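Long-range contact in probable endonuclease 4 (Thermotoga maritima, PDB 4HNO), which probably cleaves phosphodiester bonds at apurinic or apyrimidinic sites in DNA, a metal-dependent step of base excision repair: residues A[79-87]-A[124-132]. Sequence-based numbering, arbitrary orientation.
Sequences LASPKDDIW and GIDRIVRGL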
ATOM      1  N   LEU A  79      15.374   0.436  -3.592  1.00  8.58           N
ATOM      2  CA  LEU A  79      15.893   1.362  -4.592  1.00  8.84           C
ATOM      3  C   LEU A  79      16.707   2.513  -4.000  1.00  8.65           C
ATOM      4  O   LEU A  79      17.303   3.270  -4.752  1.00  9.20           O
ATOM      5  CB  LEU A  79      14.758   1.957  -5.421  1.00  9.90           C
ATOM      6  CG  LEU A  79      13.936   0.985  -6.265  1.00 11.48           C
ATOM      7  CD1 LEU A  79      12.827   1.779  -6.971  1.00 13.13           C
ATOM      8  CD2 LEU A  79      14.786   0.228  -7.260  1.00 13.43           C
ATOM      9  N   ALA A  80      16.728   2.642  -2.668  1.00  8.23           N
ATOM     10  CA  ALA A  80      17.593   3.628  -2.030  1.00  8.81           C
ATOM     11  C   ALA A  80      18.913   3.035  -1.571  1.00  8.87           C
ATOM     12  O   ALA A  80      19.747   3.762  -1.041  1.00  9.95           O
ATOM     13  CB  ALA A  80      16.903   4.291  -0.852  1.00  9.13           C
ATOM     14  N   SER A  81      19.130   1.745  -1.760  1.00  9.19           N
ATOM     15  CA  SER A  81      20.315   1.123  -1.204  1.00  9.22           C
ATOM     16  C   SER A  81      21.569   1.793  -1.717  1.00  9.33           C
ATOM     17  O   SER A  81      21.708   2.024  -2.918  1.00  9.93           O
ATOM     18  CB  SER A  81      20.386  -0.342  -1.591  1.00  9.95           C
ATOM     19  OG  SER A  81      21.589  -0.901  -1.096  1.00 11.19           O
ATOM     20  N   PRO A  82      22.540   2.036  -0.840  1.00 10.40           N
ATOM     21  CA  PRO A  82      23.839   2.553  -1.279  1.00 10.62           C
ATOM     22  C   PRO A  82      24.769   1.442  -1.771  1.00 11.00           C
ATOM     23  O   PRO A  82      25.916   1.733  -2.088  1.00 12.44           O
ATOM     24  CB  PRO A  82      24.386   3.203  -0.003  1.00 12.02           C
ATOM     25  CG  PRO A  82      23.840   2.337   1.076  1.00 12.72           C
ATOM     26  CD  PRO A  82      22.442   1.967   0.624  1.00 11.33           C
ATOM     27  N   LYS A  83      24.292   0.206  -1.790  1.00 10.63           N
ATOM     28  CA  LYS A  83      25.033  -0.923  -2.317  1.00 10.31           C
ATOM     29  C   LYS A  83      24.580  -1.165  -3.741  1.00 10.12           C
ATOM     30  O   LYS A  83      23.432  -1.506  -3.998  1.00 10.48           O
ATOM     31  CB  LYS A  83      24.799  -2.167  -1.462  1.00 11.70           C
ATOM     32  CG  LYS A  83      24.992  -1.937   0.040  1.00 17.08           C
ATOM     33  CD  LYS A  83      26.308  -1.287   0.423  1.00 22.37           C
ATOM     34  CE  LYS A  83      26.378  -1.006   1.925  1.00 26.87           C
ATOM     35  NZ  LYS A  83      25.961  -2.171   2.762  1.00 27.24           N
ATOM     36  N   ASP A  84      25.479  -0.995  -4.690  1.00 10.63           N
ATOM     37  CA  ASP A  84      25.078  -1.087  -6.080  1.00 11.15           C
ATOM     38  C   ASP A  84      24.518  -2.458  -6.455  1.00 11.98           C
ATOM     39  O   ASP A  84      23.621  -2.534  -7.282  1.00 12.67           O
ATOM     40  CB  ASP A  84      26.248  -0.733  -6.975  1.00 13.02           C
ATOM     41  CG  ASP A  84      25.880  -0.787  -8.428  1.00 14.28           C
ATOM     42  OD1 ASP A  84      25.018   0.016  -8.838  1.00 15.72           O
ATOM     43  OD2 ASP A  84      26.401  -1.650  -9.151  1.00 15.01           O
ATOM     44  N   ASP A  85      25.056  -3.526  -5.867  0.68 13.06           N
ATOM     45  CA  ASP A  85      24.506  -4.872  -6.077  0.68 13.75           C
ATOM     46  C   ASP A  85      23.016  -4.882  -5.799  0.68 12.19           C
ATOM     47  O   ASP A  85      22.209  -5.306  -6.646  0.68 12.48           O
ATOM     48  CB  ASP A  85      25.177  -5.900  -5.136  0.68 16.84           C
ATOM     49  CG  ASP A  85      26.550  -6.326  -5.594  0.68 24.98           C
ATOM     50  OD1 ASP A  85      27.068  -5.747  -6.573  0.68 38.87           O
ATOM     51  OD2 ASP A  85      27.112  -7.244  -4.945  0.68 24.34           O
ATOM     52  N   ILE A  86      22.680  -4.454  -4.582  1.00 11.96           N
ATOM     53  CA  ILE A  86      21.307  -4.469  -4.117  1.00 11.28           C
ATOM     54  C   ILE A  86      20.469  -3.539  -4.997  1.00  9.91           C
ATOM     55  O   ILE A  86      19.347  -3.892  -5.390  1.00  9.49           O
ATOM     56  CB  ILE A  86      21.199  -4.078  -2.627  1.00 12.18           C
ATOM     57  CG1 ILE A  86      21.853  -5.136  -1.725  1.00 14.26           C
ATOM     58  CG2 ILE A  86      19.760  -3.895  -2.232  1.00 11.82           C
ATOM     59  CD1 ILE A  86      21.844  -4.789  -0.234  1.00 16.59           C
ATOM     60  N   TRP A  87      20.986  -2.369  -5.335  1.00  9.37           N
ATOM     61  CA  TRP A  87      20.228  -1.451  -6.169  1.00  8.90           C
ATOM     62  C   TRP A  87      19.893  -2.079  -7.533  1.00  8.51           C
ATOM     63  O   TRP A  87      18.748  -2.056  -7.974  1.00  8.63           O
ATOM     64  CB  TRP A  87      21.005  -0.139  -6.313  1.00  9.45           C
ATOM     65  CG  TRP A  87      20.230   0.909  -7.034  1.00  9.30           C
ATOM     66  CD1 TRP A  87      19.369   1.792  -6.486  1.00 10.56           C
ATOM     67  CD2 TRP A  87      20.207   1.145  -8.436  1.00  9.47           C
ATOM     68  NE1 TRP A  87      18.809   2.567  -7.459  1.00 11.31           N
ATOM     69  CE2 TRP A  87      19.307   2.191  -8.670  1.00 10.36           C
ATOM     70  CE3 TRP A  87      20.873   0.569  -9.527  1.00 10.41           C
ATOM     71  CZ2 TRP A  87      19.065   2.700  -9.939  1.00 11.49           C
ATOM     72  CZ3 TRP A  87      20.618   1.056 -10.788  1.00 12.01           C
ATOM     73  CH2 TRP A  87      19.720   2.119 -10.986  1.00 12.41           C
ATOM     74  N   GLY A 124      19.725   9.249  -1.423  1.00  9.48           N
ATOM     75  CA  GLY A 124      18.833   8.110  -1.492  1.00  9.53           C
ATOM     76  C   GLY A 124      17.622   8.373  -2.357  1.00  8.91           C
ATOM     77  O   GLY A 124      17.231   7.495  -3.142  1.00  8.69           O
ATOM     78  N   ILE A 125      17.030   9.561  -2.241  1.00  9.02           N
ATOM     79  CA  ILE A 125      15.930   9.931  -3.119  1.00  8.49           C
ATOM     80  C   ILE A 125      16.373   9.865  -4.564  1.00  8.32           C
ATOM     81  O   ILE A 125      15.645   9.355  -5.415  1.00  8.70           O
ATOM     82  CB  ILE A 125      15.358  11.300  -2.732  1.00  9.60           C
ATOM     83  CG1 ILE A 125      14.551  11.135  -1.444  1.00 10.33           C
ATOM     84  CG2 ILE A 125      14.535  11.903  -3.861  1.00  9.90           C
ATOM     85  CD1 ILE A 125      14.043  12.432  -0.863  1.00 12.79           C
ATOM     86  N   ASP A 126      17.560  10.385  -4.874  1.00  8.77           N
ATOM     87  CA  ASP A 126      18.010  10.346  -6.257  1.00  8.94           C
ATOM     88  C   ASP A 126      18.165   8.902  -6.742  1.00  8.66           C
ATOM     89  O   ASP A 126      17.854   8.610  -7.904  1.00  8.89           O
ATOM     90  CB  ASP A 126      19.309  11.124  -6.440  1.00  9.76           C
ATOM     91  CG  ASP A 126      19.111  12.631  -6.481  1.00 12.08           C
ATOM     92  OD1 ASP A 126      20.117  13.338  -6.292  1.00 15.19           O
ATOM     93  OD2 ASP A 126      17.977  13.098  -6.690  1.00 13.19           O
ATOM     94  N   ARG A 127      18.632   7.995  -5.895  1.00  8.26           N
ATOM     95  CA  ARG A 127      18.748   6.592  -6.288  1.00  8.09           C
ATOM     96  C   ARG A 127      17.370   5.983  -6.527  1.00  8.12           C
ATOM     97  O   ARG A 127      17.205   5.179  -7.450  1.00  8.06           O
ATOM     98  CB  ARG A 127      19.532   5.771  -5.256  1.00  8.79           C
ATOM     99  CG  ARG A 127      21.028   6.069  -5.261  1.00  9.75           C
ATOM    100  CD  ARG A 127      21.829   5.093  -4.423  1.00 11.01           C
ATOM    101  NE  ARG A 127      21.525   5.160  -3.011  1.00 11.42           N
ATOM    102  CZ  ARG A 127      22.159   5.931  -2.131  1.00 10.87           C
ATOM    103  NH1 ARG A 127      21.806   5.870  -0.855  1.00 11.71           N
ATOM    104  NH2 ARG A 127      23.141   6.760  -2.511  1.00 11.93           N
ATOM    105  N   ILE A 128      16.396   6.337  -5.699  1.00  7.73           N
ATOM    106  CA  ILE A 128      15.035   5.830  -5.885  1.00  7.69           C
ATOM    107  C   ILE A 128      14.493   6.330  -7.226  1.00  7.73           C
ATOM    108  O   ILE A 128      13.915   5.569  -8.001  1.00  8.35           O
ATOM    109  CB  ILE A 128      14.122   6.246  -4.746  1.00  7.94           C
ATOM    110  CG1 ILE A 128      14.550   5.603  -3.433  1.00  8.24           C
ATOM    111  CG2 ILE A 128      12.670   5.863  -5.078  1.00  8.52           C
ATOM    112  CD1 ILE A 128      13.923   6.267  -2.223  1.00  9.04           C
ATOM    113  N   VAL A 129      14.658   7.616  -7.504  1.00  7.95           N
ATOM    114  CA  VAL A 129      14.211   8.188  -8.761  1.00  8.31           C
ATOM    115  C   VAL A 129      14.867   7.487  -9.939  1.00  8.15           C
ATOM    116  O   VAL A 129      14.203   7.126 -10.918  1.00  8.59           O
ATOM    117  CB  VAL A 129      14.494   9.698  -8.790  1.00  8.79           C
ATOM    118  CG1 VAL A 129      14.268  10.281 -10.163  1.00 10.08           C
ATOM    119  CG2 VAL A 129      13.622  10.415  -7.742  1.00  9.35           C
ATOM    120  N   ARG A 130      16.178   7.285  -9.857  1.00  8.27           N
ATOM    121  CA  ARG A 130      16.891   6.629 -10.945  1.00  8.56           C
ATOM    122  C   ARG A 130      16.322   5.224 -11.169  1.00  8.75           C
ATOM    123  O   ARG A 130      16.145   4.784 -12.297  1.00  9.00           O
ATOM    124  CB  ARG A 130      18.395   6.591 -10.623  1.00  9.95           C
ATOM    125  CG  ARG A 130      19.263   6.079 -11.739  1.00 13.47           C
ATOM    126  CD  ARG A 130      20.737   6.118 -11.375  1.00 15.29           C
ATOM    127  NE  ARG A 130      21.535   5.773 -12.542  1.00 18.39           N
ATOM    128  CZ  ARG A 130      22.848   5.905 -12.643  1.00 19.29           C
ATOM    129  NH1 ARG A 130      23.558   6.375 -11.629  1.00 19.01           N
ATOM    130  NH2 ARG A 130      23.457   5.556 -13.771  1.00 23.55           N
ATOM    131  N   GLY A 131      16.071   4.513 -10.080  1.00  8.42           N
ATOM    132  CA  GLY A 131      15.521   3.173 -10.172  1.00  8.61           C
ATOM    133  C   GLY A 131      14.111   3.144 -10.737  1.00  8.07           C
ATOM    134  O   GLY A 131      13.804   2.315 -11.608  1.00  8.41           O
ATOM    135  N   LEU A 132      13.261   4.041 -10.250  1.00  7.86           N
ATOM    136  CA  LEU A 132      11.918   4.139 -10.792  1.00  7.98           C
ATOM    137  C   LEU A 132      11.937   4.490 -12.269  1.00  7.96           C
ATOM    138  O   LEU A 132      11.142   3.959 -13.035  1.00  8.40           O
ATOM    139  CB  LEU A 132      11.091   5.152 -10.018  1.00  8.05           C
ATOM    140  CG  LEU A 132      10.717   4.742  -8.600  1.00  8.83           C
ATOM    141  CD1 LEU A 132      10.031   5.900  -7.892  1.00  9.93           C
ATOM    142  CD2 LEU A 132       9.841   3.498  -8.593  1.00 10.84           C
TER
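Arg127 grips the backbone of residues 79-87 through a single acceptor: NE and NH1 both donate to Ala80 O, each at 3.0 Å and with N-H...O angles of 149°. The carbonyl oxygen lies in the guanidinium plane, while both nitrogens reach it from the same face of the carbonyl, NE well above the carbonyl plane and NH1 only modestly tilted from it. A bend at chi3 (-65°) turns the guanidinium back toward this oxygen. Pro82 CA and Gly124 CA cover opposite faces of the group, each offset toward its rim, and NH1 has a second partner in Thr119 OG1. Trp87 stands almost perpendicular to that guanidinium, the planes 88° apart. Trp87 NE1 donates to Arg127 O over 3.1 Å, with the oxygen near the ring plane. Gly131 N, continuing the helix, reaches this carbonyl from the opposite face, so Arg127 O serves two donors. In the TIM-barrel fold of the family, these bonds join the loop and first turn of helix 84-104 to helix 121-136, helices that follow the adjacent parallel strands 69-72 and 108-115. The benzo edge of Trp87 meets Gly131, whose N lies near the ring plane, 3.5 Å from Trp87 CZ2, and Arg130 crosses the ring at about a right angle, Arg130 CG touching CZ2 at 3.8 Å. On the buried side, Ala80 CB meets Ile128 CG1 at 3.7 Å, and Leu79 CD1 meets Leu132 CD2 at 3.8 Å; Ile166 of helix 160-169 also packs on Ile128 and Leu132.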